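Local coordinates for pyocin S5 (Pseudomonas aeruginosa PAO1, PDB 6THK), which probably kills susceptible bacteria by forming channels that depolarise the cytoplasmic membrane, as a bacteriocin of the channel-forming colicin family, at residues A[122-127]-A[165-170]. The protein carries 1 engineered substitution. Residues are numbered along the deposited sequence; the frame is centred on the assembly and turned at random.
Sequences KGPFID and LERAVA. With ZN (zinc ion), chain F.
A single buried arginine ties a loop to a long helix here: Arg167, on helix 157-212, reaches across to the backbone of Gly123 and Pro124 in the connection between helices 95-121 and 133-145. The terminal pair of guanidinium nitrogens shares one carbonyl oxygen. Arg167 NH1 and NH2 each donate to Pro124 O at 2.8 Å, and the shared oxygen lies in the guanidinium plane. The two bonds meet the carbonyl differently, NH2 arriving in the carbonyl plane and NH1 from above it, and both are bent, with angles near 140° at the hydrogens. With CG anti to the backbone N (chi1 -158°), the side chain runs out from the helix, then bends at chi3 to present its flat end to the loop. Gly123 lies against one guanidinium face, displaced toward its rim, and Gly123 CA approaches Arg167 CZ to 3.6 Å. Ile126 CD1 comes to 3.6 Å from Arg167 NH2 near the guanidinium plane; Pro124 CD, 3.8 Å from Arg167 NH2, lies instead out of that plane, on the same side as Gly123 CA.

The site belongs to the elongated all-helical part of the molecule, remote from the C-terminal pore-forming domain. NH2 also forms a salt bridge with Glu164, one turn earlier on the helix, and NH1 a hydrogen bond with Phe120 O at the end of helix 95-121; these partners should limit rotation of the buried cation. Ile126 packs on Ala139 and Trp140 of helix 133-145. Immediately after it the loop turns to zinc, which Asp127 OD1 binds at 2.1 Å together with Glu129.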
ATOM      1  N   LYS A 122      -9.319  21.561  69.411  1.00 71.36           N
ATOM      2  CA  LYS A 122      -9.156  21.129  70.812  1.00 71.73           C
ATOM      3  C   LYS A 122     -10.163  21.740  71.831  1.00 76.64           C
ATOM      4  O   LYS A 122     -10.386  21.140  72.888  1.00 77.60           O
ATOM      5  CB  LYS A 122      -7.722  21.380  71.301  1.00 74.35           C
ATOM      6  CG  LYS A 122      -6.662  20.448  70.721  1.00 90.05           C
ATOM      7  CD  LYS A 122      -5.284  20.812  71.284  1.00 99.66           C
ATOM      8  CE  LYS A 122      -4.167  19.939  70.770  1.00106.39           C
ATOM      9  NZ  LYS A 122      -2.851  20.347  71.330  1.00113.24           N
ATOM     10  N   GLY A 123     -10.741  22.902  71.508  1.00 71.24           N
ATOM     11  CA  GLY A 123     -11.720  23.581  72.352  1.00 69.78           C
ATOM     12  C   GLY A 123     -12.967  24.041  71.618  1.00 70.43           C
ATOM     13  O   GLY A 123     -13.059  23.878  70.396  1.00 70.27           O
ATOM     14  N   PRO A 124     -13.919  24.654  72.310  1.00 64.49           N
ATOM     15  CA  PRO A 124     -15.150  25.120  71.658  1.00 62.97           C
ATOM     16  C   PRO A 124     -14.952  26.358  70.789  1.00 63.29           C
ATOM     17  O   PRO A 124     -13.937  27.030  70.908  1.00 61.80           O
ATOM     18  CB  PRO A 124     -16.060  25.455  72.836  1.00 64.88           C
ATOM     19  CG  PRO A 124     -15.124  25.820  73.926  1.00 69.73           C
ATOM     20  CD  PRO A 124     -13.924  24.934  73.751  1.00 65.65           C
ATOM     21  N   PHE A 125     -15.926  26.650  69.932  1.00 58.30           N
ATOM     22  CA  PHE A 125     -15.853  27.801  69.048  1.00 56.85           C
ATOM     23  C   PHE A 125     -16.280  29.098  69.733  1.00 60.83           C
ATOM     24  O   PHE A 125     -17.447  29.272  70.107  1.00 61.39           O
ATOM     25  CB  PHE A 125     -16.619  27.572  67.735  1.00 57.83           C
ATOM     26  CG  PHE A 125     -16.675  28.799  66.861  1.00 58.83           C
ATOM     27  CD1 PHE A 125     -15.509  29.386  66.381  1.00 62.52           C
ATOM     28  CD2 PHE A 125     -17.886  29.394  66.552  1.00 60.93           C
ATOM     29  CE1 PHE A 125     -15.556  30.555  65.616  1.00 63.89           C
ATOM     30  CE2 PHE A 125     -17.937  30.548  65.765  1.00 64.53           C
ATOM     31  CZ  PHE A 125     -16.770  31.124  65.302  1.00 62.99           C
ATOM     32  N   ILE A 126     -15.330  30.019  69.852  1.00 55.32           N
ATOM     33  CA  ILE A 126     -15.579  31.328  70.421  1.00 54.44           C
ATOM     34  C   ILE A 126     -15.234  32.362  69.340  1.00 59.16           C
ATOM     35  O   ILE A 126     -14.079  32.421  68.908  1.00 59.07           O
ATOM     36  CB  ILE A 126     -14.789  31.552  71.757  1.00 56.78           C
ATOM     37  CG1 ILE A 126     -14.862  30.314  72.700  1.00 56.08           C
ATOM     38  CG2 ILE A 126     -15.262  32.830  72.467  1.00 56.38           C
ATOM     39  CD1 ILE A 126     -13.840  30.273  73.823  1.00 51.85           C
ATOM     40  N   ASP A 127     -16.229  33.149  68.874  1.00 55.50           N
ATOM     41  CA  ASP A 127     -15.982  34.180  67.868  1.00 55.07           C
ATOM     42  C   ASP A 127     -15.528  35.409  68.626  1.00 55.97           C
ATOM     43  O   ASP A 127     -16.328  36.311  68.882  1.00 54.67           O
ATOM     44  CB  ASP A 127     -17.242  34.467  67.027  1.00 58.14           C
ATOM     45  CG  ASP A 127     -16.953  34.902  65.600  1.00 74.43           C
ATOM     46  OD1 ASP A 127     -15.918  34.462  65.038  1.00 77.64           O
ATOM     47  OD2 ASP A 127     -17.791  35.620  65.020  1.00 80.12           O
ATOM     48  N   LEU A 165      -5.364  31.694  74.717  1.00 58.20           N
ATOM     49  CA  LEU A 165      -4.858  32.779  73.883  1.00 58.45           C
ATOM     50  C   LEU A 165      -4.038  32.204  72.724  1.00 65.76           C
ATOM     51  O   LEU A 165      -4.046  32.772  71.631  1.00 65.40           O
ATOM     52  CB  LEU A 165      -4.041  33.779  74.703  1.00 58.01           C
ATOM     53  CG  LEU A 165      -4.837  34.630  75.693  1.00 62.54           C
ATOM     54  CD1 LEU A 165      -3.931  35.286  76.702  1.00 62.52           C
ATOM     55  CD2 LEU A 165      -5.699  35.671  74.984  1.00 64.88           C
ATOM     56  N   GLU A 166      -3.360  31.052  72.944  1.00 64.45           N
ATOM     57  CA  GLU A 166      -2.612  30.371  71.880  1.00 64.41           C
ATOM     58  C   GLU A 166      -3.623  29.844  70.851  1.00 64.30           C
ATOM     59  O   GLU A 166      -3.411  29.998  69.650  1.00 64.76           O
ATOM     60  CB  GLU A 166      -1.760  29.223  72.444  1.00 66.44           C
ATOM     61  CG  GLU A 166      -0.578  28.852  71.555  1.00 82.60           C
ATOM     62  CD  GLU A 166       0.014  27.464  71.745  1.00111.47           C
ATOM     63  OE1 GLU A 166       0.563  26.921  70.758  1.00115.35           O
ATOM     64  OE2 GLU A 166      -0.060  26.922  72.873  1.00103.06           O
ATOM     65  N   ARG A 167      -4.754  29.292  71.342  1.00 57.17           N
ATOM     66  CA  ARG A 167      -5.865  28.784  70.537  1.00 55.25           C
ATOM     67  C   ARG A 167      -6.573  29.921  69.769  1.00 58.26           C
ATOM     68  O   ARG A 167      -7.076  29.679  68.664  1.00 58.12           O
ATOM     69  CB  ARG A 167      -6.848  27.999  71.416  1.00 51.96           C
ATOM     70  CG  ARG A 167      -7.718  27.022  70.637  1.00 55.05           C
ATOM     71  CD  ARG A 167      -8.549  26.132  71.525  1.00 51.14           C
ATOM     72  NE  ARG A 167      -9.590  26.882  72.224  1.00 52.21           N
ATOM     73  CZ  ARG A 167     -10.832  27.031  71.777  1.00 71.47           C
ATOM     74  NH1 ARG A 167     -11.200  26.490  70.622  1.00 57.93           N
ATOM     75  NH2 ARG A 167     -11.716  27.722  72.482  1.00 60.46           N
ATOM     76  N   ALA A 168      -6.577  31.160  70.332  1.00 53.55           N
ATOM     77  CA  ALA A 168      -7.146  32.354  69.685  1.00 53.43           C
ATOM     78  C   ALA A 168      -6.284  32.747  68.476  1.00 57.00           C
ATOM     79  O   ALA A 168      -6.823  33.141  67.446  1.00 55.50           O
ATOM     80  CB  ALA A 168      -7.226  33.511  70.670  1.00 54.18           C
ATOM     81  N   VAL A 169      -4.943  32.617  68.604  1.00 54.31           N
ATOM     82  CA  VAL A 169      -3.991  32.877  67.518  1.00 53.69           C
ATOM     83  C   VAL A 169      -4.242  31.818  66.450  1.00 58.98           C
ATOM     84  O   VAL A 169      -4.485  32.182  65.298  1.00 59.23           O
ATOM     85  CB  VAL A 169      -2.517  32.906  68.011  1.00 56.01           C
ATOM     86  CG1 VAL A 169      -1.534  32.763  66.857  1.00 55.29           C
ATOM     87  CG2 VAL A 169      -2.238  34.178  68.792  1.00 55.34           C
ATOM     88  N   ALA A 170      -4.288  30.519  66.862  1.00 55.59           N
ATOM     89  CA  ALA A 170      -4.589  29.369  66.000  1.00 55.23           C
ATOM     90  C   ALA A 170      -5.865  29.584  65.173  1.00 59.15           C
ATOM     91  O   ALA A 170      -5.838  29.318  63.967  1.00 59.71           O
ATOM     92  CB  ALA A 170      -4.715  28.104  66.834  1.00 55.97           C
TER
HETATM   93 ZN    ZN F 605     -15.473  36.242  63.922  1.00 75.03          ZN